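Local coordinates for protein proline dipeptidase (Streptococcus agalactiae, PDB 3OOO) that probably works as a manganese-dependent hydrolase of the M24B peptidase family and is represented here by its N-terminal domain, at residues V26-L31 / R41-F46; T32-D37 / L55-L60; S63-K66 / P72-G75. All blocks are in the same frame, centred on the assembly; numbering follows the deposited sequence. Where two conformers were deposited one is given.

Contact 1 of 3, residues V26-L31 / R41-F46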
loop_
_atom_site.group_PDB
_atom_site.type_symbol
_atom_site.label_atom_id
_atom_site.label_comp_id
_atom_site.label_asym_id
_atom_site.label_seq_id
_atom_site.Cartn_x
_atom_site.Cartn_y
_atom_site.Cartn_z
ATOM N N VAL A 26 11.874 -0.926 -7.868
ATOM C CA VAL A 26 12.733 -2.067 -8.176
ATOM C C VAL A 26 12.226 -2.816 -9.415
ATOM O O VAL A 26 13.010 -3.157 -10.306
ATOM C CB VAL A 26 12.862 -3.010 -6.953
ATOM C CG1 VAL A 26 13.659 -4.259 -7.300
ATOM C CG2 VAL A 26 13.510 -2.274 -5.785
ATOM N N THR A 27 10.914 -3.047 -9.474
ATOM C CA THR A 27 10.296 -3.729 -10.607
ATOM C C THR A 27 10.448 -2.913 -11.887
ATOM O O THR A 27 10.835 -3.441 -12.930
ATOM C CB THR A 27 8.803 -4.010 -10.352
ATOM O OG1 THR A 27 8.656 -4.736 -9.123
ATOM C CG2 THR A 27 8.208 -4.827 -11.498
ATOM N N VAL A 28 10.139 -1.624 -11.807
ATOM C CA VAL A 28 10.251 -0.747 -12.970
ATOM C C VAL A 28 11.690 -0.715 -13.496
ATOM O O VAL A 28 11.919 -0.778 -14.709
ATOM C CB VAL A 28 9.711 0.660 -12.663
ATOM C CG1 VAL A 28 10.004 1.616 -13.812
ATOM C CG2 VAL A 28 8.205 0.567 -12.401
ATOM N N ASN A 29 12.655 -0.655 -12.581
ATOM C CA ASN A 29 14.063 -0.691 -12.961
ATOM C C ASN A 29 14.452 -2.020 -13.612
ATOM O O ASN A 29 15.181 -2.035 -14.601
ATOM C CB ASN A 29 14.952 -0.398 -11.751
ATOM C CG ASN A 29 16.414 -0.248 -12.123
ATOM O OD1 ASN A 29 16.767 0.506 -13.031
ATOM N ND2 ASN A 29 17.276 -0.959 -11.407
ATOM N N TYR A 30 13.954 -3.128 -13.061
ATOM C CA TYR A 30 14.177 -4.453 -13.645
ATOM C C TYR A 30 13.649 -4.518 -15.080
ATOM O O TYR A 30 14.281 -5.101 -15.967
ATOM C CB TYR A 30 13.524 -5.533 -12.769
ATOM C CG TYR A 30 13.457 -6.906 -13.400
ATOM C CD1 TYR A 30 14.586 -7.717 -13.465
ATOM C CD2 TYR A 30 12.258 -7.396 -13.926
ATOM C CE1 TYR A 30 14.530 -8.983 -14.041
ATOM C CE2 TYR A 30 12.189 -8.661 -14.507
ATOM C CZ TYR A 30 13.331 -9.447 -14.559
ATOM O OH TYR A 30 13.278 -10.701 -15.130
ATOM N N LEU A 31 12.493 -3.900 -15.306
ATOM C CA LEU A 31 11.834 -3.953 -16.609
ATOM C C LEU A 31 12.364 -2.968 -17.646
ATOM O O LEU A 31 12.188 -3.194 -18.843
ATOM C CB LEU A 31 10.323 -3.756 -16.453
ATOM C CG LEU A 31 9.533 -4.823 -15.693
ATOM C CD1 LEU A 31 8.087 -4.370 -15.529
ATOM C CD2 LEU A 31 9.610 -6.179 -16.390
ATOM N N ARG A 41 4.930 11.114 -4.434
ATOM C CA ARG A 41 4.584 11.468 -5.807
ATOM C C ARG A 41 4.341 10.194 -6.616
ATOM O O ARG A 41 4.608 9.082 -6.150
ATOM C CB ARG A 41 5.674 12.324 -6.452
ATOM C CG ARG A 41 5.759 13.746 -5.905
ATOM C CD ARG A 41 6.615 14.594 -6.829
ATOM N NE ARG A 41 6.821 15.962 -6.350
ATOM C CZ ARG A 41 7.824 16.338 -5.560
ATOM N NH1 ARG A 41 8.713 15.452 -5.125
ATOM N NH2 ARG A 41 7.925 17.612 -5.199
ATOM N N GLN A 42 3.833 10.365 -7.832
ATOM C CA GLN A 42 3.407 9.226 -8.637
ATOM C C GLN A 42 4.383 8.827 -9.736
ATOM O O GLN A 42 4.905 9.676 -10.462
ATOM C CB GLN A 42 2.044 9.498 -9.293
ATOM C CG GLN A 42 0.925 9.968 -8.362
ATOM C CD GLN A 42 0.768 9.108 -7.121
ATOM O OE1 GLN A 42 0.981 7.891 -7.155
ATOM N NE2 GLN A 42 0.389 9.743 -6.012
HETATM N N MSE A 43 4.605 7.516 -9.811
HETATM C CA MSE A 43 5.382 6.787 -10.800
HETATM C C MSE A 43 4.472 5.573 -11.240
HETATM O O MSE A 43 4.231 4.773 -10.338
HETATM C CB MSE A 43 6.678 6.254 -10.060
HETATM C CG MSE A 43 8.166 6.617 -10.571
HETATM SE SE MSE A 43 9.105 5.244 -11.685
HETATM C CE MSE A 43 9.115 3.794 -10.370
ATOM N N PHE A 44 4.070 5.401 -12.500
ATOM C CA PHE A 44 3.450 4.157 -12.943
ATOM C C PHE A 44 3.959 3.807 -14.321
ATOM O O PHE A 44 4.095 4.681 -15.185
ATOM C CB PHE A 44 1.923 4.283 -13.024
ATOM C CG PHE A 44 1.258 4.592 -11.710
ATOM C CD1 PHE A 44 1.189 3.630 -10.695
ATOM C CD2 PHE A 44 0.700 5.843 -11.489
ATOM C CE1 PHE A 44 0.574 3.923 -9.479
ATOM C CE2 PHE A 44 0.087 6.148 -10.277
ATOM C CZ PHE A 44 0.020 5.185 -9.267
ATOM N N LEU A 45 4.205 2.519 -14.532
ATOM C CA LEU A 45 4.477 1.999 -15.862
ATOM C C LEU A 45 3.252 1.230 -16.320
ATOM O O LEU A 45 2.893 0.213 -15.727
ATOM C CB LEU A 45 5.703 1.085 -15.840
ATOM C CG LEU A 45 6.104 0.393 -17.147
ATOM C CD1 LEU A 45 6.527 1.401 -18.210
ATOM C CD2 LEU A 45 7.225 -0.606 -16.886
ATOM N N PHE A 46 2.613 1.738 -17.369
ATOM C CA PHE A 46 1.394 1.146 -17.902
ATOM C C PHE A 46 1.737 0.234 -19.063
ATOM O O PHE A 46 2.242 0.689 -20.086
ATOM C CB PHE A 46 0.409 2.234 -18.353
ATOM C CG PHE A 46 -0.037 3.147 -17.242
ATOM C CD1 PHE A 46 -1.040 2.750 -16.358
ATOM C CD2 PHE A 46 0.543 4.403 -17.076
ATOM C CE1 PHE A 46 -1.454 3.591 -15.326
ATOM C CE2 PHE A 46 0.133 5.254 -16.046
ATOM C CZ PHE A 46 -0.867 4.848 -15.170
#
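V28, on the helix that runs through 26-31, lies closest in backbone to L45 of the strand, with their CA atoms 7.0 Å apart, and no hydrogen bond crosses this gap: apolar side chains alone bridge it. V28 turns CG1 anti to its own N (chi1 172°), which places CG2 beside that N, and it is CG2 that meets the strand, at 4.3 Å from CB of L45. One turn further on, L31 brings CD1 against CD2 of L45 at 4.1 Å, the two leucines crossing at a slant, so that L45 packs against two residues one turn apart on the helix's buried side. M43, present as selenomethionine, bends at chi2 and chi3 and reaches V28 tip to tip, its CE 3.9 Å from V28 CG2. This last meeting holds for one of two deposited conformers and is therefore less certain than the leucine contact. F44, by contrast, has its CB directed away from the helix. All four touching residues are buried. L31 and L45 also both pack on L5 of helix 3-14, while F44 and F46 lean on I86 of helix 82-89, so strand 44-48 is packed between helices on its two faces.

Contact 2 of 3, residues T32-D37 / L55-L60; sequences TGFFCD and LFVPAL
F34 meets L55 and V57 across this contact with two adjacent ring carbons, CD2 and CE2. CD2 is 4.0 Å from CD2 of L55, and CE2 is 3.9 Å from CG1 of V57, so the ring bridges two residues of the strand that lie two positions apart. Both methyls approach it obliquely. The ring is sent there by chi1 of 173°, which sets CG opposite the backbone N and carries the phenyl from the loop toward the strand; V57 answers with CG1 lying beside its own N. This is the tight part, and its three residues are all buried. Helix 62-68 adds R64 and S68 against F34, and V62 against V57.

The fit slackens further along. C36 and P58 both turn their CB toward the other segment, yet SG of C36 stays 4.9 Å from CD of P58, beyond close packing. F35, D37 and L60 are on the exposed side and add nothing to the interface.

Polar bonds close to the helix end set the loop ahead of F34. The amide of F34 donates to OG1 of T32 at 3.1 Å and 158°, an ST turn; OG1 is also hydrogen-bonded to O of V28, and G33, between T32 and F34, leaves the helix with a positive phi of 83°. No hydrogen bond links 32-37 to 55-60. The chemistry is thus divided: local polar bonds shape the turn that ends the helix, while the hold on the strand is purely apolar, resting on a single phenyl ring against two aliphatic side chains.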
loop_
_atom_site.group_PDB
_atom_site.type_symbol
_atom_site.label_atom_id
_atom_site.label_comp_id
_atom_site.label_asym_id
_atom_site.label_seq_id
_atom_site.Cartn_x
_atom_site.Cartn_y
_atom_site.Cartn_z
ATOM N N THR A 32 12.990 -1.878 -17.195
ATOM C CA THR A 32 13.307 -0.749 -18.084
ATOM C C THR A 32 14.721 -0.179 -17.970
ATOM O O THR A 32 15.177 0.511 -18.884
ATOM C CB THR A 32 12.343 0.449 -17.870
ATOM O OG1 THR A 32 12.592 1.046 -16.589
ATOM C CG2 THR A 32 10.877 0.026 -17.986
ATOM N N GLY A 33 15.391 -0.424 -16.847
ATOM C CA GLY A 33 16.684 0.202 -16.563
ATOM C C GLY A 33 16.587 1.601 -15.975
ATOM O O GLY A 33 17.606 2.248 -15.717
ATOM N N PHE A 34 15.357 2.074 -15.770
ATOM C CA PHE A 34 15.107 3.379 -15.171
ATOM C C PHE A 34 14.706 3.192 -13.715
ATOM O O PHE A 34 13.696 2.540 -13.431
ATOM C CB PHE A 34 14.006 4.117 -15.952
ATOM C CG PHE A 34 13.560 5.416 -15.319
ATOM C CD1 PHE A 34 14.338 6.569 -15.423
ATOM C CD2 PHE A 34 12.349 5.488 -14.631
ATOM C CE1 PHE A 34 13.927 7.768 -14.841
ATOM C CE2 PHE A 34 11.924 6.686 -14.049
ATOM C CZ PHE A 34 12.718 7.831 -14.152
ATOM N N PHE A 35 15.513 3.742 -12.807
ATOM C CA PHE A 35 15.192 3.739 -11.381
ATOM C C PHE A 35 14.740 5.101 -10.886
ATOM O O PHE A 35 15.466 6.091 -11.012
ATOM C CB PHE A 35 16.365 3.273 -10.507
ATOM C CG PHE A 35 15.992 3.125 -9.052
ATOM C CD1 PHE A 35 15.564 1.897 -8.560
ATOM C CD2 PHE A 35 16.021 4.224 -8.187
ATOM C CE1 PHE A 35 15.193 1.751 -7.223
ATOM C CE2 PHE A 35 15.648 4.089 -6.848
ATOM C CZ PHE A 35 15.234 2.852 -6.369
ATOM N N CYS A 36 13.549 5.129 -10.293
ATOM C CA CYS A 36 13.056 6.302 -9.583
ATOM C C CYS A 36 12.162 5.826 -8.452
ATOM O O CYS A 36 11.249 5.031 -8.673
ATOM C CB CYS A 36 12.257 7.214 -10.519
ATOM S SG CYS A 36 11.506 8.651 -9.703
ATOM N N ASP A 37 12.437 6.285 -7.235
ATOM C CA ASP A 37 11.479 6.116 -6.152
ATOM C C ASP A 37 10.823 7.463 -5.880
ATOM O O ASP A 37 11.440 8.344 -5.275
ATOM C CB ASP A 37 12.128 5.554 -4.881
ATOM C CG ASP A 37 11.095 5.183 -3.814
ATOM O OD1 ASP A 37 9.913 5.587 -3.930
ATOM O OD2 ASP A 37 11.457 4.476 -2.847
ATOM N N LEU A 55 5.152 5.272 -19.688
ATOM C CA LEU A 55 5.681 5.581 -18.366
ATOM C C LEU A 55 5.230 6.967 -17.903
ATOM O O LEU A 55 5.353 7.944 -18.637
ATOM C CB LEU A 55 7.212 5.465 -18.386
ATOM C CG LEU A 55 8.003 5.871 -17.144
ATOM C CD1 LEU A 55 7.610 5.056 -15.937
ATOM C CD2 LEU A 55 9.480 5.712 -17.406
ATOM N N PHE A 56 4.678 7.027 -16.693
ATOM C CA PHE A 56 4.232 8.275 -16.077
ATOM C C PHE A 56 5.127 8.558 -14.887
ATOM O O PHE A 56 5.284 7.696 -14.037
ATOM C CB PHE A 56 2.771 8.126 -15.623
ATOM C CG PHE A 56 2.199 9.350 -14.940
ATOM C CD1 PHE A 56 2.046 10.544 -15.631
ATOM C CD2 PHE A 56 1.775 9.288 -13.617
ATOM C CE1 PHE A 56 1.499 11.664 -15.012
ATOM C CE2 PHE A 56 1.230 10.408 -12.985
ATOM C CZ PHE A 56 1.084 11.596 -13.688
ATOM N N VAL A 57 5.704 9.755 -14.823
ATOM C CA VAL A 57 6.620 10.118 -13.734
ATOM C C VAL A 57 6.385 11.555 -13.281
ATOM O O VAL A 57 5.708 12.309 -13.970
ATOM C CB VAL A 57 8.117 9.969 -14.152
ATOM C CG1 VAL A 57 8.501 8.504 -14.295
ATOM C CG2 VAL A 57 8.425 10.757 -15.431
ATOM N N PRO A 58 6.947 11.947 -12.125
ATOM C CA PRO A 58 6.908 13.377 -11.814
ATOM C C PRO A 58 7.642 14.163 -12.896
ATOM O O PRO A 58 8.604 13.657 -13.488
ATOM C CB PRO A 58 7.653 13.470 -10.480
ATOM C CG PRO A 58 7.524 12.114 -9.883
ATOM C CD PRO A 58 7.558 11.162 -11.036
ATOM N N ALA A 59 7.184 15.386 -13.159
ATOM C CA ALA A 59 7.716 16.189 -14.268
ATOM C C ALA A 59 9.229 16.354 -14.242
ATOM O O ALA A 59 9.876 16.398 -15.291
ATOM C CB ALA A 59 7.044 17.549 -14.315
ATOM N N LEU A 60 9.795 16.433 -13.045
ATOM C CA LEU A 60 11.237 16.605 -12.935
ATOM C C LEU A 60 12.027 15.411 -13.456
ATOM O O LEU A 60 13.202 15.559 -13.799
ATOM C CB LEU A 60 11.630 16.943 -11.500
ATOM C CG LEU A 60 11.363 18.420 -11.191
ATOM C CD1 LEU A 60 11.523 18.690 -9.712
ATOM C CD2 LEU A 60 12.275 19.333 -12.003
#

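Contact 3 of 3, residues S63-K66 / P72-G75; sequences SRAK and PVFG
K66 and V73 are the closest pair in backbone, with CA atoms 6.4 Å apart, and V73 is the hub: its CB points at the helix and its two methyls serve different partners.

The apolar contacts come first. CG1, anti to the V73 N at chi1 177°, packs on the methyl of A65, with CG1 and A65 CB 3.8 Å apart. The neighbouring flank of the valine, at CB and CG2, is taken by the aliphatic part of K66, whose CG sits 3.8 Å from V73 CB and 4.0 Å from V73 CG2. The two side chains cross at a slant, and the lysine continues past the valine, its CE still 4.1 Å from V73 CB.

The polar contact is indirect. K66 is extended beyond CG, which carries NZ over the valine to its carbonyl side. There NZ donates to a water at 2.9 Å, and that water donates to O of V73 at 2.7 Å. One residue thus uses its methylenes for packing and its ammonium for a bridged bond to the backbone of the same partner. K66 is exposed and also touches a neighbouring molecule in the crystal, so the lattice may help fix this extended form.

In the fold, the contact joins the helix and the second strand of a beta-alpha-beta unit made of strand 54-58, helix 62-68 and strand 73-76. A65 also touches L55, so the helix meets both strands of the unit, and V73 touches V57 from one strand to the other, whereas F74, turned away from the helix, packs against K85 and N89 of helix 82-89.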
loop_
_atom_site.group_PDB
_atom_site.type_symbol
_atom_site.label_atom_id
_atom_site.label_comp_id
_atom_site.label_asym_id
_atom_site.label_seq_id
_atom_site.Cartn_x
_atom_site.Cartn_y
_atom_site.Cartn_z
ATOM N N SER A 63 12.721 14.050 -18.335
ATOM C CA SER A 63 13.912 14.080 -19.186
ATOM C C SER A 63 14.760 12.828 -18.988
ATOM O O SER A 63 15.127 12.152 -19.956
ATOM C CB SER A 63 14.749 15.333 -18.908
ATOM O OG SER A 63 15.897 15.365 -19.740
ATOM N N ARG A 64 15.058 12.512 -17.730
ATOM C CA ARG A 64 15.837 11.322 -17.405
ATOM C C ARG A 64 15.148 10.038 -17.883
ATOM O O ARG A 64 15.801 9.125 -18.404
ATOM C CB ARG A 64 16.109 11.264 -15.902
ATOM C CG ARG A 64 17.073 10.167 -15.501
ATOM C CD ARG A 64 17.562 10.335 -14.069
ATOM N NE ARG A 64 16.524 10.123 -13.058
ATOM C CZ ARG A 64 16.254 8.948 -12.493
ATOM N NH1 ARG A 64 16.929 7.860 -12.849
ATOM N NH2 ARG A 64 15.306 8.859 -11.569
ATOM N N ALA A 65 13.830 9.970 -17.704
ATOM C CA ALA A 65 13.057 8.811 -18.147
ATOM C C ALA A 65 13.142 8.624 -19.660
ATOM O O ALA A 65 13.346 7.506 -20.139
ATOM C CB ALA A 65 11.602 8.926 -17.690
ATOM N N LYS A 66 13.018 9.727 -20.397
ATOM C CA LYS A 66 13.075 9.705 -21.864
ATOM C C LYS A 66 14.448 9.290 -22.389
ATOM O O LYS A 66 14.559 8.756 -23.498
ATOM C CB LYS A 66 12.670 11.064 -22.437
ATOM C CG LYS A 66 11.174 11.316 -22.397
ATOM C CD LYS A 66 10.801 12.619 -23.067
ATOM C CE LYS A 66 9.288 12.739 -23.177
ATOM N NZ LYS A 66 8.871 13.897 -24.009
ATOM N N PRO A 72 6.597 5.920 -24.961
ATOM C CA PRO A 72 6.106 7.221 -24.480
ATOM C C PRO A 72 6.251 7.461 -22.980
ATOM O O PRO A 72 6.053 6.553 -22.167
ATOM C CB PRO A 72 4.629 7.210 -24.877
ATOM C CG PRO A 72 4.588 6.315 -26.072
ATOM C CD PRO A 72 5.569 5.227 -25.763
ATOM N N VAL A 73 6.611 8.695 -22.642
ATOM C CA VAL A 73 6.753 9.140 -21.265
ATOM C C VAL A 73 5.957 10.426 -21.102
ATOM O O VAL A 73 5.990 11.295 -21.974
ATOM C CB VAL A 73 8.234 9.441 -20.915
ATOM C CG1 VAL A 73 8.373 9.989 -19.490
ATOM C CG2 VAL A 73 9.102 8.204 -21.088
ATOM N N PHE A 74 5.221 10.542 -20.000
ATOM C CA PHE A 74 4.616 11.823 -19.642
ATOM C C PHE A 74 4.707 12.060 -18.144
ATOM O O PHE A 74 5.048 11.158 -17.386
ATOM C CB PHE A 74 3.187 11.986 -20.204
ATOM C CG PHE A 74 2.141 11.133 -19.536
ATOM C CD1 PHE A 74 1.105 11.731 -18.810
ATOM C CD2 PHE A 74 2.153 9.746 -19.663
ATOM C CE1 PHE A 74 0.109 10.963 -18.202
ATOM C CE2 PHE A 74 1.164 8.963 -19.043
ATOM C CZ PHE A 74 0.138 9.576 -18.323
ATOM N N GLY A 75 4.432 13.290 -17.732
ATOM C CA GLY A 75 4.606 13.658 -16.344
ATOM C C GLY A 75 3.644 14.715 -15.874
ATOM O O GLY A 75 2.790 15.189 -16.630
HETATM O O HOH W 1 6.022 13.571 -23.486
#

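In the fold
Contact 1 lies nearest the middle of the chain, about 6 Å from its centre, contact 2 about 10 Å and contact 3 about 13 Å, and burial drops only at the outermost: contacts 1 and 2 engage only buried residues, while contact 3 runs from buried A65 to exposed K66. All three reach one mixed sheet, through the neighbouring strands 44-48, 54-58 and 73-76, and F44 O with F56 N, and L55 N with P72 O, probably bond these strands together. Contacts 1 and 2 draw on helix 25-32 and the loop that leaves it; contact 3 uses helix 62-68, linked to that loop through R64 and F35 O. Chemistry follows position: purely apolar inside, with a water-bridged lysine only at the outer strand.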